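Long-range contacts in DNA endonuclease I-CeuI (Chlamydomonas eugametos, PDB 2EX5), which recognises a degenerate site of 17-19 base pairs as a homodimer and makes the staggered, metal-dependent DNA cut that starts intron homing: residues Gly57-Glu62 with Phe85-His90; Ile67-Leu72 with Pro180-Met185. The protein carries 1 engineered substitution. All blocks are in the same frame, centred on the assembly; numbering follows the deposited sequence.

Contact 1: Gly57-Glu62 with Phe85-His90. Engineered in segment 85-90: R89 (natural residue Gln). With CA (calcium ion), chain E; nucleotides of chain B; nucleotides of chain A.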
loop_
_atom_site.group_PDB
_atom_site.type_symbol
_atom_site.label_atom_id
_atom_site.label_comp_id
_atom_site.label_asym_id
_atom_site.label_seq_id
_atom_site.Cartn_x
_atom_site.Cartn_y
_atom_site.Cartn_z
ATOM N N GLY C 57 0.410 -2.493 -9.393
ATOM C CA GLY C 57 0.150 -1.298 -8.567
ATOM C C GLY C 57 0.072 -1.697 -7.119
ATOM O O GLY C 57 0.564 -1.018 -6.192
ATOM N N PHE C 58 -0.509 -2.851 -6.870
ATOM C CA PHE C 58 -0.656 -3.287 -5.477
ATOM C C PHE C 58 0.735 -3.522 -4.806
ATOM O O PHE C 58 0.910 -3.245 -3.648
ATOM C CB PHE C 58 -1.414 -4.588 -5.526
ATOM C CG PHE C 58 -1.684 -5.155 -4.214
ATOM C CD1 PHE C 58 -2.654 -4.607 -3.419
ATOM C CD2 PHE C 58 -0.990 -6.260 -3.761
ATOM C CE1 PHE C 58 -2.931 -5.161 -2.234
ATOM C CE2 PHE C 58 -1.238 -6.769 -2.527
ATOM C CZ PHE C 58 -2.196 -6.203 -1.786
ATOM N N LEU C 59 1.652 -4.137 -5.561
ATOM C CA LEU C 59 2.939 -4.511 -5.101
ATOM C C LEU C 59 3.850 -3.293 -4.903
ATOM O O LEU C 59 4.724 -3.314 -3.990
ATOM C CB LEU C 59 3.601 -5.432 -6.136
ATOM C CG LEU C 59 3.119 -6.866 -6.428
ATOM C CD1 LEU C 59 4.253 -7.531 -7.294
ATOM C CD2 LEU C 59 2.850 -7.589 -5.122
ATOM N N GLU C 60 3.695 -2.287 -5.771
ATOM C CA GLU C 60 4.330 -0.985 -5.568
ATOM C C GLU C 60 3.951 -0.436 -4.191
ATOM O O GLU C 60 4.759 0.137 -3.539
ATOM C CB GLU C 60 3.996 -0.002 -6.691
ATOM C CG GLU C 60 4.423 1.416 -6.540
ATOM C CD GLU C 60 5.843 1.644 -6.969
ATOM O OE1 GLU C 60 6.273 2.843 -6.837
ATOM O OE2 GLU C 60 6.520 0.629 -7.384
ATOM N N GLY C 61 2.701 -0.701 -3.793
ATOM C CA GLY C 61 2.137 -0.370 -2.519
ATOM C C GLY C 61 2.541 -1.215 -1.331
ATOM O O GLY C 61 2.811 -0.629 -0.308
ATOM N N GLU C 62 2.540 -2.554 -1.429
ATOM C CA GLU C 62 2.439 -3.417 -0.259
ATOM C C GLU C 62 3.573 -4.479 -0.183
ATOM O O GLU C 62 3.641 -5.267 0.765
ATOM C CB GLU C 62 1.091 -4.162 -0.299
ATOM C CG GLU C 62 -0.193 -3.331 -0.442
ATOM C CD GLU C 62 -0.669 -2.793 0.854
ATOM O OE1 GLU C 62 0.182 -2.276 1.568
ATOM O OE2 GLU C 62 -1.870 -2.904 1.212
ATOM N N PHE C 85 11.436 -11.669 -1.146
ATOM C CA PHE C 85 10.264 -10.866 -1.552
ATOM C C PHE C 85 9.095 -11.119 -0.613
ATOM O O PHE C 85 8.844 -12.252 -0.331
ATOM C CB PHE C 85 9.921 -11.329 -2.936
ATOM C CG PHE C 85 8.557 -10.858 -3.431
ATOM C CD1 PHE C 85 7.446 -11.719 -3.414
ATOM C CD2 PHE C 85 8.409 -9.605 -3.921
ATOM C CE1 PHE C 85 6.182 -11.260 -3.863
ATOM C CE2 PHE C 85 7.152 -9.140 -4.346
ATOM C CZ PHE C 85 6.047 -10.009 -4.337
ATOM N N ASN C 86 8.303 -10.135 -0.176
ATOM C CA ASN C 86 7.112 -10.507 0.606
ATOM C C ASN C 86 6.097 -9.502 0.339
ATOM O O ASN C 86 6.461 -8.405 -0.113
ATOM C CB ASN C 86 7.277 -10.632 2.165
ATOM C CG ASN C 86 7.679 -9.327 2.881
ATOM O OD1 ASN C 86 8.664 -9.313 3.560
ATOM N ND2 ASN C 86 6.931 -8.264 2.742
ATOM N N VAL C 87 4.849 -9.845 0.703
ATOM C CA VAL C 87 3.668 -8.957 0.573
ATOM C C VAL C 87 2.742 -9.250 1.709
ATOM O O VAL C 87 2.303 -10.369 1.839
ATOM C CB VAL C 87 2.842 -9.230 -0.727
ATOM C CG1 VAL C 87 2.003 -7.850 -1.219
ATOM C CG2 VAL C 87 3.736 -9.621 -1.751
ATOM N N THR C 88 2.278 -8.194 2.364
ATOM C CA THR C 88 1.596 -8.201 3.612
ATOM C C THR C 88 0.253 -7.577 3.383
ATOM O O THR C 88 0.075 -6.667 2.588
ATOM C CB THR C 88 2.412 -7.382 4.624
ATOM O OG1 THR C 88 3.737 -7.910 4.557
ATOM C CG2 THR C 88 1.843 -7.443 6.042
ATOM N N ARG C 89 -0.746 -8.192 3.999
ATOM C CA ARG C 89 -2.105 -7.656 3.884
ATOM C C ARG C 89 -2.931 -8.268 4.991
ATOM O O ARG C 89 -2.824 -9.426 5.253
ATOM C CB ARG C 89 -2.666 -8.063 2.527
ATOM C CG ARG C 89 -3.910 -7.389 2.001
ATOM C CD ARG C 89 -3.976 -5.820 1.858
ATOM N NE ARG C 89 -5.358 -5.492 1.537
ATOM C CZ ARG C 89 -6.328 -5.139 2.411
ATOM N NH1 ARG C 89 -6.060 -4.898 3.672
ATOM N NH2 ARG C 89 -7.591 -4.927 1.979
ATOM N N HIS C 90 -3.763 -7.476 5.623
ATOM C CA HIS C 90 -4.798 -7.997 6.485
ATOM C C HIS C 90 -5.609 -9.067 5.759
ATOM O O HIS C 90 -5.918 -8.944 4.543
ATOM C CB HIS C 90 -5.685 -6.838 6.886
ATOM C CG HIS C 90 -6.804 -7.217 7.798
ATOM N ND1 HIS C 90 -6.818 -6.894 9.140
ATOM C CD2 HIS C 90 -7.924 -7.941 7.577
ATOM C CE1 HIS C 90 -7.937 -7.327 9.689
ATOM N NE2 HIS C 90 -8.614 -7.978 8.762
HETATM CA CA CA E . 0.575 0.056 1.870
ATOM P P DG B 15 -2.797 -3.706 5.559
ATOM O OP1 DG B 15 -2.788 -2.544 4.577
ATOM O OP2 DG B 15 -3.822 -4.773 5.436
ATOM O "O5'" DG B 15 -1.363 -4.351 5.169
ATOM C "C5'" DG B 15 -0.061 -4.128 5.612
ATOM C "C4'" DG B 15 0.519 -2.750 5.445
ATOM O "O4'" DG B 15 0.865 -2.661 6.826
ATOM C "C3'" DG B 15 1.813 -2.685 4.600
ATOM O "O3'" DG B 15 1.957 -1.328 4.338
ATOM C "C2'" DG B 15 2.787 -3.324 5.516
ATOM C "C1'" DG B 15 2.249 -2.760 6.838
ATOM N N9 DG B 15 2.583 -3.420 8.081
ATOM C C8 DG B 15 1.983 -4.540 8.623
ATOM N N7 DG B 15 2.494 -4.909 9.742
ATOM C C5 DG B 15 3.486 -3.919 9.978
ATOM C C6 DG B 15 4.328 -3.792 11.055
ATOM O O6 DG B 15 4.286 -4.537 11.998
ATOM N N1 DG B 15 5.217 -2.727 11.052
ATOM C C2 DG B 15 5.240 -1.851 10.012
ATOM N N2 DG B 15 6.108 -0.864 10.186
ATOM N N3 DG B 15 4.422 -1.901 8.930
ATOM C C4 DG B 15 3.566 -2.987 8.986
ATOM P P DG B 16 3.231 -0.649 3.576
ATOM O OP1 DG B 16 4.163 -0.118 4.568
ATOM O OP2 DG B 16 2.647 0.329 2.625
ATOM O "O5'" DG B 16 3.815 -1.968 2.834
ATOM C "C5'" DG B 16 5.077 -2.258 2.292
ATOM C "C4'" DG B 16 6.220 -1.980 3.330
ATOM O "O4'" DG B 16 6.101 -2.403 4.730
ATOM C "C3'" DG B 16 7.505 -2.574 2.944
ATOM O "O3'" DG B 16 8.388 -1.332 2.961
ATOM C "C2'" DG B 16 7.719 -3.696 3.974
ATOM C "C1'" DG B 16 7.211 -3.072 5.259
ATOM N N9 DG B 16 6.773 -4.081 6.304
ATOM C C8 DG B 16 5.908 -5.154 6.126
ATOM N N7 DG B 16 5.764 -5.920 7.153
ATOM C C5 DG B 16 6.554 -5.305 8.125
ATOM C C6 DG B 16 6.753 -5.626 9.486
ATOM O O6 DG B 16 6.237 -6.628 10.042
ATOM N N1 DG B 16 7.676 -4.777 10.176
ATOM C C2 DG B 16 8.293 -3.708 9.513
ATOM N N2 DG B 16 9.128 -2.836 10.112
ATOM N N3 DG B 16 8.002 -3.390 8.290
ATOM C C4 DG B 16 7.163 -4.212 7.635
ATOM P P DG A 16 -1.157 1.559 4.135
ATOM O OP1 DG A 16 -1.315 1.437 5.599
ATOM O OP2 DG A 16 -1.177 0.260 3.244
ATOM O "O5'" DG A 16 -2.040 2.768 3.496
ATOM C "C5'" DG A 16 -3.521 3.031 3.587
ATOM C "C4'" DG A 16 -4.103 3.172 5.032
ATOM O "O4'" DG A 16 -3.263 3.929 5.932
ATOM C "C3'" DG A 16 -5.527 3.756 5.241
ATOM O "O3'" DG A 16 -6.192 2.778 6.013
ATOM C "C2'" DG A 16 -5.353 5.093 6.020
ATOM C "C1'" DG A 16 -4.074 4.785 6.763
ATOM N N9 DG A 16 -3.416 6.034 7.058
ATOM C C8 DG A 16 -2.798 6.862 6.162
ATOM N N7 DG A 16 -2.308 7.931 6.705
ATOM C C5 DG A 16 -2.624 7.798 8.046
ATOM C C6 DG A 16 -2.378 8.655 9.136
ATOM O O6 DG A 16 -1.782 9.766 9.160
ATOM N N1 DG A 16 -2.912 8.137 10.310
ATOM C C2 DG A 16 -3.605 7.010 10.468
ATOM N N2 DG A 16 -4.046 6.752 11.720
ATOM N N3 DG A 16 -3.832 6.181 9.459
ATOM C C4 DG A 16 -3.330 6.646 8.278
HETATM O O HOH W 1 5.511 -6.318 2.876
#

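Contact 2: Ile67-Leu72 with Pro180-Met185. With nucleotides of chain B.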
loop_
_atom_site.group_PDB
_atom_site.type_symbol
_atom_site.label_atom_id
_atom_site.label_comp_id
_atom_site.label_asym_id
_atom_site.label_seq_id
_atom_site.Cartn_x
_atom_site.Cartn_y
_atom_site.Cartn_z
ATOM N N ILE C 67 16.903 -7.331 1.583
ATOM C CA ILE C 67 18.094 -8.111 1.722
ATOM C C ILE C 67 18.520 -7.991 3.129
ATOM O O ILE C 67 18.787 -6.864 3.665
ATOM C CB ILE C 67 19.274 -7.588 0.712
ATOM C CG1 ILE C 67 18.887 -7.828 -0.772
ATOM C CG2 ILE C 67 20.670 -8.339 1.025
ATOM C CD1 ILE C 67 19.550 -6.880 -1.720
ATOM N N SER C 68 18.651 -9.136 3.759
ATOM C CA SER C 68 19.099 -9.182 5.112
ATOM C C SER C 68 20.536 -9.727 5.279
ATOM O O SER C 68 20.972 -10.596 4.506
ATOM C CB SER C 68 18.042 -9.942 5.885
ATOM O OG SER C 68 18.628 -10.272 7.113
ATOM N N THR C 69 21.306 -9.194 6.254
ATOM C CA THR C 69 22.653 -9.647 6.451
ATOM C C THR C 69 22.818 -10.002 7.886
ATOM O O THR C 69 22.677 -9.151 8.753
ATOM C CB THR C 69 23.724 -8.624 5.992
ATOM O OG1 THR C 69 23.663 -8.516 4.589
ATOM C CG2 THR C 69 25.176 -9.114 6.330
ATOM N N LYS C 70 23.157 -11.272 8.136
ATOM C CA LYS C 70 22.987 -11.845 9.476
ATOM C C LYS C 70 24.046 -12.873 9.787
ATOM O O LYS C 70 24.603 -13.507 8.908
ATOM C CB LYS C 70 21.598 -12.465 9.600
ATOM C CG LYS C 70 21.410 -13.422 8.423
ATOM C CD LYS C 70 20.185 -14.309 8.522
ATOM C CE LYS C 70 18.891 -13.614 8.232
ATOM N NZ LYS C 70 18.016 -14.802 8.023
ATOM N N LYS C 71 24.349 -13.017 11.070
ATOM C CA LYS C 71 25.399 -13.950 11.454
ATOM C C LYS C 71 24.869 -15.368 11.246
ATOM O O LYS C 71 23.723 -15.680 11.654
ATOM C CB LYS C 71 25.805 -13.755 12.926
ATOM C CG LYS C 71 26.883 -12.726 13.136
ATOM C CD LYS C 71 26.995 -12.436 14.607
ATOM C CE LYS C 71 26.213 -11.158 14.947
ATOM N NZ LYS C 71 26.234 -10.133 13.802
ATOM N N LEU C 72 25.713 -16.201 10.638
ATOM C CA LEU C 72 25.512 -17.606 10.609
ATOM C C LEU C 72 26.861 -18.272 10.862
ATOM O O LEU C 72 27.685 -18.323 9.949
ATOM C CB LEU C 72 25.009 -17.986 9.244
ATOM C CG LEU C 72 24.083 -19.181 9.186
ATOM C CD1 LEU C 72 23.612 -19.471 7.749
ATOM C CD2 LEU C 72 24.800 -20.357 9.793
ATOM N N PRO C 180 28.244 -3.954 -0.266
ATOM C CA PRO C 180 27.848 -2.582 -0.624
ATOM C C PRO C 180 26.478 -2.477 -1.243
ATOM O O PRO C 180 25.829 -1.504 -1.035
ATOM C CB PRO C 180 28.921 -2.152 -1.661
ATOM C CG PRO C 180 30.134 -2.948 -1.345
ATOM C CD PRO C 180 29.505 -4.346 -0.972
ATOM N N ILE C 181 26.036 -3.429 -2.045
ATOM C CA ILE C 181 24.612 -3.372 -2.499
ATOM C C ILE C 181 23.654 -3.552 -1.326
ATOM O O ILE C 181 22.671 -2.807 -1.212
ATOM C CB ILE C 181 24.293 -4.493 -3.553
ATOM C CG1 ILE C 181 25.045 -4.244 -4.861
ATOM C CG2 ILE C 181 22.833 -4.549 -3.764
ATOM C CD1 ILE C 181 25.323 -5.593 -5.598
ATOM N N TRP C 182 23.896 -4.559 -0.482
ATOM C CA TRP C 182 23.098 -4.692 0.760
ATOM C C TRP C 182 22.939 -3.411 1.542
ATOM O O TRP C 182 21.851 -3.024 1.943
ATOM C CB TRP C 182 23.703 -5.767 1.675
ATOM C CG TRP C 182 23.339 -5.597 3.167
ATOM C CD1 TRP C 182 22.176 -5.918 3.759
ATOM C CD2 TRP C 182 24.211 -5.159 4.217
ATOM N NE1 TRP C 182 22.197 -5.590 5.100
ATOM C CE2 TRP C 182 23.484 -5.214 5.419
ATOM C CE3 TRP C 182 25.549 -4.721 4.253
ATOM C CZ2 TRP C 182 24.044 -4.801 6.670
ATOM C CZ3 TRP C 182 26.108 -4.359 5.503
ATOM C CH2 TRP C 182 25.359 -4.392 6.677
ATOM N N ASP C 183 24.093 -2.764 1.792
ATOM C CA ASP C 183 24.191 -1.512 2.557
ATOM C C ASP C 183 23.337 -0.400 1.931
ATOM O O ASP C 183 22.633 0.272 2.620
ATOM C CB ASP C 183 25.689 -1.014 2.520
ATOM C CG ASP C 183 25.851 0.356 3.168
ATOM O OD1 ASP C 183 25.461 0.479 4.337
ATOM O OD2 ASP C 183 26.330 1.289 2.492
ATOM N N GLN C 184 23.446 -0.192 0.615
ATOM C CA GLN C 184 22.648 0.857 -0.150
ATOM C C GLN C 184 21.136 0.555 -0.105
ATOM O O GLN C 184 20.286 1.470 -0.079
ATOM C CB GLN C 184 23.120 0.843 -1.622
ATOM C CG GLN C 184 24.445 1.535 -1.892
ATOM C CD GLN C 184 25.282 0.964 -3.062
ATOM O OE1 GLN C 184 26.533 0.884 -2.964
ATOM N NE2 GLN C 184 24.619 0.612 -4.182
ATOM N N MET C 185 20.760 -0.720 -0.051
ATOM C CA MET C 185 19.292 -1.033 0.021
ATOM C C MET C 185 18.695 -1.067 1.406
ATOM O O MET C 185 17.426 -1.275 1.568
ATOM C CB MET C 185 18.984 -2.347 -0.652
ATOM C CG MET C 185 19.581 -2.455 -2.032
ATOM S SD MET C 185 19.205 -4.064 -2.681
ATOM C CE MET C 185 17.372 -3.862 -2.801
ATOM P P DC B 19 18.774 -7.309 9.480
ATOM O OP1 DC B 19 19.652 -6.312 10.168
ATOM O OP2 DC B 19 19.442 -7.899 8.253
ATOM O "O5'" DC B 19 18.293 -8.409 10.475
ATOM C "C5'" DC B 19 17.547 -8.041 11.612
ATOM C "C4'" DC B 19 17.496 -9.280 12.512
ATOM O "O4'" DC B 19 16.371 -10.091 12.067
ATOM C "C3'" DC B 19 18.693 -10.200 12.409
ATOM O "O3'" DC B 19 19.013 -10.464 13.792
ATOM C "C2'" DC B 19 18.187 -11.442 11.615
ATOM C "C1'" DC B 19 16.664 -11.436 11.854
ATOM N N1 DC B 19 15.759 -11.834 10.649
ATOM C C2 DC B 19 14.843 -12.837 10.830
ATOM O O2 DC B 19 14.815 -13.428 11.940
ATOM N N3 DC B 19 14.067 -13.224 9.766
ATOM C C4 DC B 19 14.150 -12.679 8.570
ATOM N N4 DC B 19 13.299 -13.135 7.625
ATOM C C5 DC B 19 15.075 -11.630 8.360
ATOM C C6 DC B 19 15.849 -11.269 9.406
ATOM P P DG B 20 19.885 -11.717 14.304
ATOM O OP1 DG B 20 20.124 -11.362 15.724
ATOM O OP2 DG B 20 21.021 -12.120 13.463
ATOM O "O5'" DG B 20 18.843 -12.943 14.483
ATOM C "C5'" DG B 20 17.675 -13.010 15.374
ATOM C "C4'" DG B 20 17.458 -14.505 15.510
ATOM O "O4'" DG B 20 16.570 -15.052 14.464
ATOM C "C3'" DG B 20 18.786 -15.310 15.493
ATOM O "O3'" DG B 20 18.872 -15.987 16.745
ATOM C "C2'" DG B 20 18.704 -16.287 14.346
ATOM C "C1'" DG B 20 17.251 -16.192 13.867
ATOM N N9 DG B 20 17.017 -16.021 12.434
ATOM C C8 DG B 20 17.670 -15.179 11.595
ATOM N N7 DG B 20 17.151 -15.235 10.392
ATOM C C5 DG B 20 16.140 -16.174 10.458
ATOM C C6 DG B 20 15.294 -16.655 9.437
ATOM O O6 DG B 20 15.254 -16.279 8.266
ATOM N N1 DG B 20 14.420 -17.602 9.875
ATOM C C2 DG B 20 14.395 -18.033 11.151
ATOM N N2 DG B 20 13.443 -18.971 11.387
ATOM N N3 DG B 20 15.229 -17.609 12.122
ATOM C C4 DG B 20 16.042 -16.655 11.694
ATOM P P DC B 18 15.479 -3.594 4.967
ATOM O OP1 DC B 18 16.494 -2.864 5.742
ATOM O OP2 DC B 18 15.386 -3.355 3.522
ATOM O "O5'" DC B 18 15.708 -5.169 5.000
ATOM C "C5'" DC B 18 16.397 -6.059 5.947
ATOM C "C4'" DC B 18 15.837 -6.005 7.371
ATOM O "O4'" DC B 18 14.437 -6.346 7.359
ATOM C "C3'" DC B 18 16.425 -7.019 8.345
ATOM O "O3'" DC B 18 17.558 -6.416 8.967
ATOM C "C2'" DC B 18 15.307 -7.366 9.360
ATOM C "C1'" DC B 18 14.099 -7.162 8.468
ATOM N N1 DC B 18 13.250 -8.363 7.914
ATOM C C2 DC B 18 12.580 -9.103 8.867
ATOM O O2 DC B 18 12.862 -8.753 9.994
ATOM N N3 DC B 18 11.719 -10.145 8.537
ATOM C C4 DC B 18 11.521 -10.381 7.245
ATOM N N4 DC B 18 10.702 -11.404 6.980
ATOM C C5 DC B 18 12.202 -9.653 6.213
ATOM C C6 DC B 18 13.080 -8.642 6.573
HETATM O O HOH W 2 19.285 -4.157 2.715
HETATM O O HOH W 3 16.797 -4.477 1.797
#

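Contact 1: Gly57-Glu62 with Phe85-His90
R89, an engineered residue whose CD packs against E62 OE2, shares phosphate atom OP2 of DG15 of chain B with the backbone of H90. R89 NH1 reaches OP2 at 2.9 Å, the oxygen lying in the guanidinium plane, and H90 N donates to it at 2.7 Å along a nearly straight path (169°). Here the C-terminal turn of the LAGLIDADG helix crosses a DNA-binding strand of the antiparallel sheet almost perpendicularly. E62, at the foot of that helix, bends at chi2 (-83°), which turns CD toward the calcium ion; OE1 binds the metal at 2.4 Å. OP2 atoms of DG16 of chain A and DG16 of chain B are ligands of the same ion, as is E62 of the second subunit, so the site lies at the dimer interface between two DNA strands. The other oxygen, E62 OE2, is 4.4 Å from R89 NE, well out of the guanidinium plane; no N-H points at it, and any attraction is probably one of charge alone. Nearer the strand, a water donates to E62 O at 3.0 Å and also hydrogen-bonds T88 OG1 at 2.9 Å, while T88 CG2 touches the sugar and base of DG15 of chain B. An alanine at T88 would probably cost this water its bond to the threonine hydroxyl and open a gap beside DG15 of chain B, where CG2 had packed. Beneath lies an apolar layer: V87 CG1 meets F58 CE2 at 3.7 Å and also touches E62 CB, whereas E62 CG sits over one face of the F58 ring, offset toward its rim. L59 crosses V87 at about a right angle, and its CD2 ends at the edge of the F85 ring, 4.1 Å from CZ.

Contact 2: Ile67-Leu72 with Pro180-Met185
I67 starts the contact by packing CG2 against W182 CD1 (4.0 Å). Its backbone O lies in the plane of the indole, at the edge, 3.5 Å from CD1 of W182. A water lies between this carbonyl and W182 O, and a second water, which accepts from I67 N at 2.9 Å, sits close to both M185 O and a phosphate oxygen of DC18 of chain B; strand, helix and DNA backbone thus meet around solvent. S68 turns to the other side of the strand, where OG donates to OP2 of DC19 of chain B (2.8 Å). T69 N is a second donor to that oxygen, at 3.0 Å, but the side chain of T69 returns to the helix. Its CB stands 3.6 Å above the centroid of the W182 five-membered ring, 19° from the normal, a CH-pi contact. With chi1 at -68°, T69 OG1 lies beside the backbone N and over the same indole, 3.1 Å from CD1 of W182; the angle to NE1 is too poor for a hydrogen bond. F196 touches both T69 and W182, and A202 of helix 199-206 also packs on W182. K70 faces the DNA again, and its NZ reaches N7 of DG20 of chain B at 2.6 Å, with a weak bond to O6 of the same base, a pairing with the Hoogsteen edge of guanine in the major groove. One side of the strand thus reads DNA while the other is covered by helix 171-185, the division of labour of the saddle-shaped LAGLIDADG sheet.

In the fold
From the N terminus, the chain passes through helices 10-26 and 29-40 before helix 49-62 supplies the first half of contact 1 and runs straight into strand 63-71, the first half of contact 2. After the hairpin turn, strand 79-90 closes contact 1 over a loop of 22 residues. Contact 2 stays open through the rest of the sheet and several helices until helix 171-185 closes it, 107 residues on. The two loops therefore cross. Their centres are 21 Å apart and they do not touch, but neighbouring strands connect them: contact 1 ties the dimer-interface helix to the sheet, contact 2 ties strand 63-71, at one edge of the sheet, to helix 171-185 near the C terminus.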